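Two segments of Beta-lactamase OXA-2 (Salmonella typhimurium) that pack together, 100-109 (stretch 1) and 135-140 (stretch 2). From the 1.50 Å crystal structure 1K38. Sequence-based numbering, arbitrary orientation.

Stretch 1 100-109: TVWVYELFAK
Stretch 2 135-140: GDYWIE

The contact centres on the indole of Trp138, whose six-membered ring meets one side of the helix that carries Val101, Tyr104, Glu105 and Ala108. Spacings of three and four residues bring these positions onto a common side of the helix. Trp138 (chi1 62°, p; chi2 96°) points its CA-to-CB bond toward the helix and loses 69 Å² to it, the largest share of the 264 Å² buried in total. Trp138 CZ2 lies 4.1 Å from Val101 CG1 and 4.0 Å from Tyr104 CB, while Trp138 CZ3 lies 3.9 Å from Ala108 CB. Ala108 CB and Glu105 CA sit at the ring edge, near its plane; Trp138 CH2 comes within 4.1 Å of Glu105 CA and 3.7 Å of Tyr104 O. Tyr104 O also accepts from Ala108 N at 2.9 Å within the helix.

Val101 (chi1 t) also places CG1 3.8 Å from Ile139 CD1, reached by an extended Ile139 side chain (m, t). The short methyl of Ala108 suits its place, with Gly135 O 4.3 Å from Ala108 CB. Tyr104 (chi1 m) offers CB to the indole, but its ring leads away and its OH bonds elsewhere in the structure.

The helix runs with phi/psi near -65/-40, supported by Glu105 N to Val101 O (3.0 Å) and Lys109 N to Glu105 O (3.0 Å). Stretch 2 is irregular: Asp136 has phi/psi -86/80, Trp138 -89/0 and Ile139 -118/-52. Asp136 O accepts from Ile139 N (3.1 Å) and Glu140 N (3.2 Å), folding the segment into a compact turn. The nearest CA atoms across the stretches are Glu105 CA and Asp136 CA, 6.2 Å apart.

Toward the polar edge, the CA-to-CB bond of Glu105 points sideways, and its side chain (m, t, chi3 51°) places Glu105 CG 4.4 Å from Trp138 CH2. No hydrogen bond crosses between the stretches, so apolar packing dominates their direct contact.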

ATOM      1  N   THR A 100      -7.728  -2.220 -17.305  1.00 19.79           N
ATOM      2  CA  THR A 100      -7.433  -2.968 -18.521  1.00 19.36           C
ATOM      3  C   THR A 100      -8.297  -4.215 -18.568  1.00 20.34           C
ATOM      4  O   THR A 100      -7.915  -5.289 -18.099  1.00 19.52           O
ATOM      5  CB  THR A 100      -5.948  -3.345 -18.576  1.00 19.15           C
ATOM      6  OG1 THR A 100      -5.156  -2.170 -18.357  1.00 18.66           O
ATOM      7  CG2 THR A 100      -5.601  -3.927 -19.937  1.00 21.22           C
ATOM      8  N   VAL A 101      -9.477  -4.057 -19.153  1.00 19.20           N
ATOM      9  CA  VAL A 101     -10.442  -5.135 -19.249  1.00 20.19           C
ATOM     10  C   VAL A 101      -9.957  -6.423 -19.912  1.00 19.75           C
ATOM     11  O   VAL A 101     -10.280  -7.513 -19.431  1.00 20.33           O
ATOM     12  CB  VAL A 101     -11.720  -4.655 -19.975  1.00 19.88           C
ATOM     13  CG1 VAL A 101     -12.768  -5.761 -19.979  1.00 21.57           C
ATOM     14  CG2 VAL A 101     -12.263  -3.398 -19.295  1.00 23.01           C
ATOM     15  N   TRP A 102      -9.184  -6.325 -20.993  1.00 21.08           N
ATOM     16  CA  TRP A 102      -8.752  -7.550 -21.661  1.00 21.24           C
ATOM     17  C   TRP A 102      -7.976  -8.514 -20.774  1.00 22.64           C
ATOM     18  O   TRP A 102      -8.026  -9.722 -20.986  1.00 23.85           O
ATOM     19  CB  TRP A 102      -7.964  -7.259 -22.952  1.00 21.99           C
ATOM     20  CG  TRP A 102      -6.638  -6.560 -22.820  1.00 21.22           C
ATOM     21  CD1 TRP A 102      -6.391  -5.231 -23.012  1.00 20.33           C
ATOM     22  CD2 TRP A 102      -5.365  -7.171 -22.565  1.00 21.65           C
ATOM     23  NE1 TRP A 102      -5.043  -4.977 -22.904  1.00 22.95           N
ATOM     24  CE2 TRP A 102      -4.391  -6.151 -22.631  1.00 21.33           C
ATOM     25  CE3 TRP A 102      -4.952  -8.484 -22.293  1.00 20.80           C
ATOM     26  CZ2 TRP A 102      -3.026  -6.401 -22.436  1.00 20.77           C
ATOM     27  CZ3 TRP A 102      -3.591  -8.731 -22.099  1.00 21.15           C
ATOM     28  CH2 TRP A 102      -2.649  -7.693 -22.172  1.00 21.34           C
ATOM     29  N   VAL A 103      -7.274  -7.993 -19.773  1.00 21.58           N
ATOM     30  CA  VAL A 103      -6.526  -8.861 -18.869  1.00 20.81           C
ATOM     31  C   VAL A 103      -7.509  -9.699 -18.058  1.00 20.41           C
ATOM     32  O   VAL A 103      -7.340 -10.912 -17.908  1.00 20.21           O
ATOM     33  CB  VAL A 103      -5.646  -8.038 -17.896  1.00 21.48           C
ATOM     34  CG1 VAL A 103      -5.069  -8.944 -16.813  1.00 20.30           C
ATOM     35  CG2 VAL A 103      -4.524  -7.364 -18.661  1.00 19.79           C
ATOM     36  N   TYR A 104      -8.550  -9.052 -17.544  1.00 19.34           N
ATOM     37  CA  TYR A 104      -9.534  -9.763 -16.750  1.00 19.98           C
ATOM     38  C   TYR A 104     -10.438 -10.663 -17.584  1.00 21.21           C
ATOM     39  O   TYR A 104     -11.066 -11.576 -17.055  1.00 20.83           O
ATOM     40  CB  TYR A 104     -10.332  -8.773 -15.893  1.00 19.37           C
ATOM     41  CG  TYR A 104      -9.498  -8.249 -14.742  1.00 18.03           C
ATOM     42  CD1 TYR A 104      -8.456  -7.348 -14.964  1.00 17.35           C
ATOM     43  CD2 TYR A 104      -9.690  -8.725 -13.443  1.00 17.52           C
ATOM     44  CE1 TYR A 104      -7.622  -6.934 -13.923  1.00 17.02           C
ATOM     45  CE2 TYR A 104      -8.860  -8.317 -12.391  1.00 17.41           C
ATOM     46  CZ  TYR A 104      -7.827  -7.423 -12.640  1.00 18.59           C
ATOM     47  OH  TYR A 104      -6.994  -7.023 -11.617  1.00 17.99           O
ATOM     48  N   GLU A 105     -10.492 -10.415 -18.889  1.00 22.62           N
ATOM     49  CA  GLU A 105     -11.287 -11.265 -19.766  1.00 25.41           C
ATOM     50  C   GLU A 105     -10.549 -12.599 -19.816  1.00 24.88           C
ATOM     51  O   GLU A 105     -11.162 -13.665 -19.866  1.00 24.80           O
ATOM     52  CB  GLU A 105     -11.383 -10.660 -21.168  1.00 27.49           C
ATOM     53  CG  GLU A 105     -12.332  -9.473 -21.261  1.00 32.73           C
ATOM     54  CD  GLU A 105     -12.356  -8.857 -22.646  1.00 36.01           C
ATOM     55  OE1 GLU A 105     -12.533  -9.610 -23.628  1.00 38.99           O
ATOM     56  OE2 GLU A 105     -12.204  -7.621 -22.754  1.00 37.97           O
ATOM     57  N   LEU A 106      -9.221 -12.527 -19.789  1.00 25.31           N
ATOM     58  CA  LEU A 106      -8.394 -13.726 -19.800  1.00 24.58           C
ATOM     59  C   LEU A 106      -8.668 -14.532 -18.536  1.00 24.33           C
ATOM     60  O   LEU A 106      -8.826 -15.753 -18.589  1.00 22.53           O
ATOM     61  CB  LEU A 106      -6.909 -13.348 -19.866  1.00 27.98           C
ATOM     62  CG  LEU A 106      -6.299 -13.078 -21.247  1.00 31.44           C
ATOM     63  CD1 LEU A 106      -6.112 -14.395 -21.981  1.00 33.45           C
ATOM     64  CD2 LEU A 106      -7.183 -12.138 -22.050  1.00 34.98           C
ATOM     65  N   PHE A 107      -8.732 -13.845 -17.397  1.00 22.72           N
ATOM     66  CA  PHE A 107      -8.997 -14.517 -16.129  1.00 21.69           C
ATOM     67  C   PHE A 107     -10.377 -15.163 -16.158  1.00 21.32           C
ATOM     68  O   PHE A 107     -10.547 -16.304 -15.735  1.00 22.57           O
ATOM     69  CB  PHE A 107      -8.960 -13.534 -14.951  1.00 19.36           C
ATOM     70  CG  PHE A 107      -7.636 -12.848 -14.750  1.00 19.03           C
ATOM     71  CD1 PHE A 107      -6.455 -13.395 -15.240  1.00 20.23           C
ATOM     72  CD2 PHE A 107      -7.573 -11.664 -14.021  1.00 17.75           C
ATOM     73  CE1 PHE A 107      -5.229 -12.773 -15.006  1.00 20.24           C
ATOM     74  CE2 PHE A 107      -6.354 -11.033 -13.780  1.00 18.61           C
ATOM     75  CZ  PHE A 107      -5.179 -11.588 -14.273  1.00 19.45           C
ATOM     76  N   ALA A 108     -11.362 -14.414 -16.645  1.00 21.73           N
ATOM     77  CA  ALA A 108     -12.732 -14.907 -16.714  1.00 22.48           C
ATOM     78  C   ALA A 108     -12.827 -16.195 -17.526  1.00 23.65           C
ATOM     79  O   ALA A 108     -13.526 -17.132 -17.138  1.00 23.56           O
ATOM     80  CB  ALA A 108     -13.640 -13.835 -17.313  1.00 21.57           C
ATOM     81  N   LYS A 109     -12.119 -16.236 -18.649  1.00 24.88           N
ATOM     82  CA  LYS A 109     -12.126 -17.413 -19.511  1.00 27.19           C
ATOM     83  C   LYS A 109     -11.550 -18.619 -18.775  1.00 27.64           C
ATOM     84  O   LYS A 109     -12.109 -19.715 -18.830  1.00 28.43           O
ATOM     85  CB  LYS A 109     -11.320 -17.139 -20.781  1.00 29.56           C
ATOM     86  CG  LYS A 109     -11.318 -18.284 -21.779  1.00 33.24           C
ATOM     87  CD  LYS A 109     -10.498 -17.934 -23.010  1.00 36.31           C
ATOM     88  CE  LYS A 109     -10.477 -19.088 -24.004  1.00 38.83           C
ATOM     89  NZ  LYS A 109     -11.847 -19.439 -24.477  1.00 40.83           N
ATOM     90  N   GLY A 135     -18.215 -12.110 -22.705  1.00 47.71           N
ATOM     91  CA  GLY A 135     -17.282 -12.629 -21.722  1.00 44.57           C
ATOM     92  C   GLY A 135     -17.210 -11.782 -20.466  1.00 43.29           C
ATOM     93  O   GLY A 135     -17.077 -12.308 -19.359  1.00 42.97           O
ATOM     94  N   ASP A 136     -17.298 -10.466 -20.636  1.00 40.33           N
ATOM     95  CA  ASP A 136     -17.239  -9.542 -19.511  1.00 36.76           C
ATOM     96  C   ASP A 136     -18.614  -9.341 -18.874  1.00 33.58           C
ATOM     97  O   ASP A 136     -19.295  -8.345 -19.125  1.00 32.05           O
ATOM     98  CB  ASP A 136     -16.651  -8.201 -19.972  1.00 38.96           C
ATOM     99  CG  ASP A 136     -17.391  -7.610 -21.159  1.00 41.52           C
ATOM    100  OD1 ASP A 136     -17.721  -8.367 -22.097  1.00 42.25           O
ATOM    101  OD2 ASP A 136     -17.632  -6.385 -21.162  1.00 43.36           O
ATOM    102  N   TYR A 137     -19.010 -10.297 -18.038  1.00 29.59           N
ATOM    103  CA  TYR A 137     -20.300 -10.242 -17.364  1.00 26.38           C
ATOM    104  C   TYR A 137     -20.415  -9.085 -16.378  1.00 25.27           C
ATOM    105  O   TYR A 137     -21.515  -8.727 -15.959  1.00 24.15           O
ATOM    106  CB  TYR A 137     -20.582 -11.555 -16.624  1.00 26.12           C
ATOM    107  CG  TYR A 137     -19.570 -11.927 -15.552  1.00 24.66           C
ATOM    108  CD1 TYR A 137     -18.487 -12.759 -15.844  1.00 24.11           C
ATOM    109  CD2 TYR A 137     -19.722 -11.484 -14.237  1.00 23.46           C
ATOM    110  CE1 TYR A 137     -17.585 -13.153 -14.850  1.00 22.15           C
ATOM    111  CE2 TYR A 137     -18.825 -11.868 -13.236  1.00 21.91           C
ATOM    112  CZ  TYR A 137     -17.764 -12.704 -13.549  1.00 21.85           C
ATOM    113  OH  TYR A 137     -16.908 -13.120 -12.550  1.00 20.91           O
ATOM    114  N   TRP A 138     -19.281  -8.503 -16.005  1.00 23.92           N
ATOM    115  CA  TRP A 138     -19.280  -7.403 -15.050  1.00 23.07           C
ATOM    116  C   TRP A 138     -19.419  -6.040 -15.717  1.00 23.72           C
ATOM    117  O   TRP A 138     -19.440  -5.012 -15.041  1.00 21.67           O
ATOM    118  CB  TRP A 138     -18.001  -7.446 -14.210  1.00 21.76           C
ATOM    119  CG  TRP A 138     -16.755  -7.293 -15.018  1.00 21.16           C
ATOM    120  CD1 TRP A 138     -16.061  -6.140 -15.241  1.00 20.02           C
ATOM    121  CD2 TRP A 138     -16.073  -8.320 -15.749  1.00 21.76           C
ATOM    122  NE1 TRP A 138     -14.987  -6.383 -16.065  1.00 21.02           N
ATOM    123  CE2 TRP A 138     -14.972  -7.714 -16.393  1.00 21.43           C
ATOM    124  CE3 TRP A 138     -16.285  -9.694 -15.922  1.00 22.29           C
ATOM    125  CZ2 TRP A 138     -14.083  -8.433 -17.201  1.00 22.38           C
ATOM    126  CZ3 TRP A 138     -15.400 -10.411 -16.727  1.00 23.55           C
ATOM    127  CH2 TRP A 138     -14.313  -9.776 -17.355  1.00 22.05           C
ATOM    128  N   ILE A 139     -19.517  -6.030 -17.042  1.00 25.82           N
ATOM    129  CA  ILE A 139     -19.666  -4.775 -17.771  1.00 28.52           C
ATOM    130  C   ILE A 139     -20.987  -4.750 -18.536  1.00 30.29           C
ATOM    131  O   ILE A 139     -21.767  -3.809 -18.409  1.00 30.85           O
ATOM    132  CB  ILE A 139     -18.506  -4.556 -18.768  1.00 29.56           C
ATOM    133  CG1 ILE A 139     -17.185  -4.396 -18.011  1.00 31.93           C
ATOM    134  CG2 ILE A 139     -18.770  -3.315 -19.609  1.00 31.23           C
ATOM    135  CD1 ILE A 139     -15.999  -4.074 -18.894  1.00 32.44           C
ATOM    136  N   GLU A 140     -21.232  -5.792 -19.323  1.00 32.46           N
ATOM    137  CA  GLU A 140     -22.459  -5.884 -20.108  1.00 35.08           C
ATOM    138  C   GLU A 140     -23.302  -7.097 -19.735  1.00 34.37           C
ATOM    139  O   GLU A 140     -24.306  -7.393 -20.388  1.00 35.83           O
ATOM    140  CB  GLU A 140     -22.119  -5.918 -21.604  1.00 37.79           C
ATOM    141  CG  GLU A 140     -20.933  -6.807 -21.970  1.00 42.48           C
ATOM    142  CD  GLU A 140     -21.232  -8.293 -21.869  1.00 45.93           C
ATOM    143  OE1 GLU A 140     -20.280  -9.097 -21.985  1.00 47.58           O
ATOM    144  OE2 GLU A 140     -22.411  -8.662 -21.686  1.00 48.26           O
TER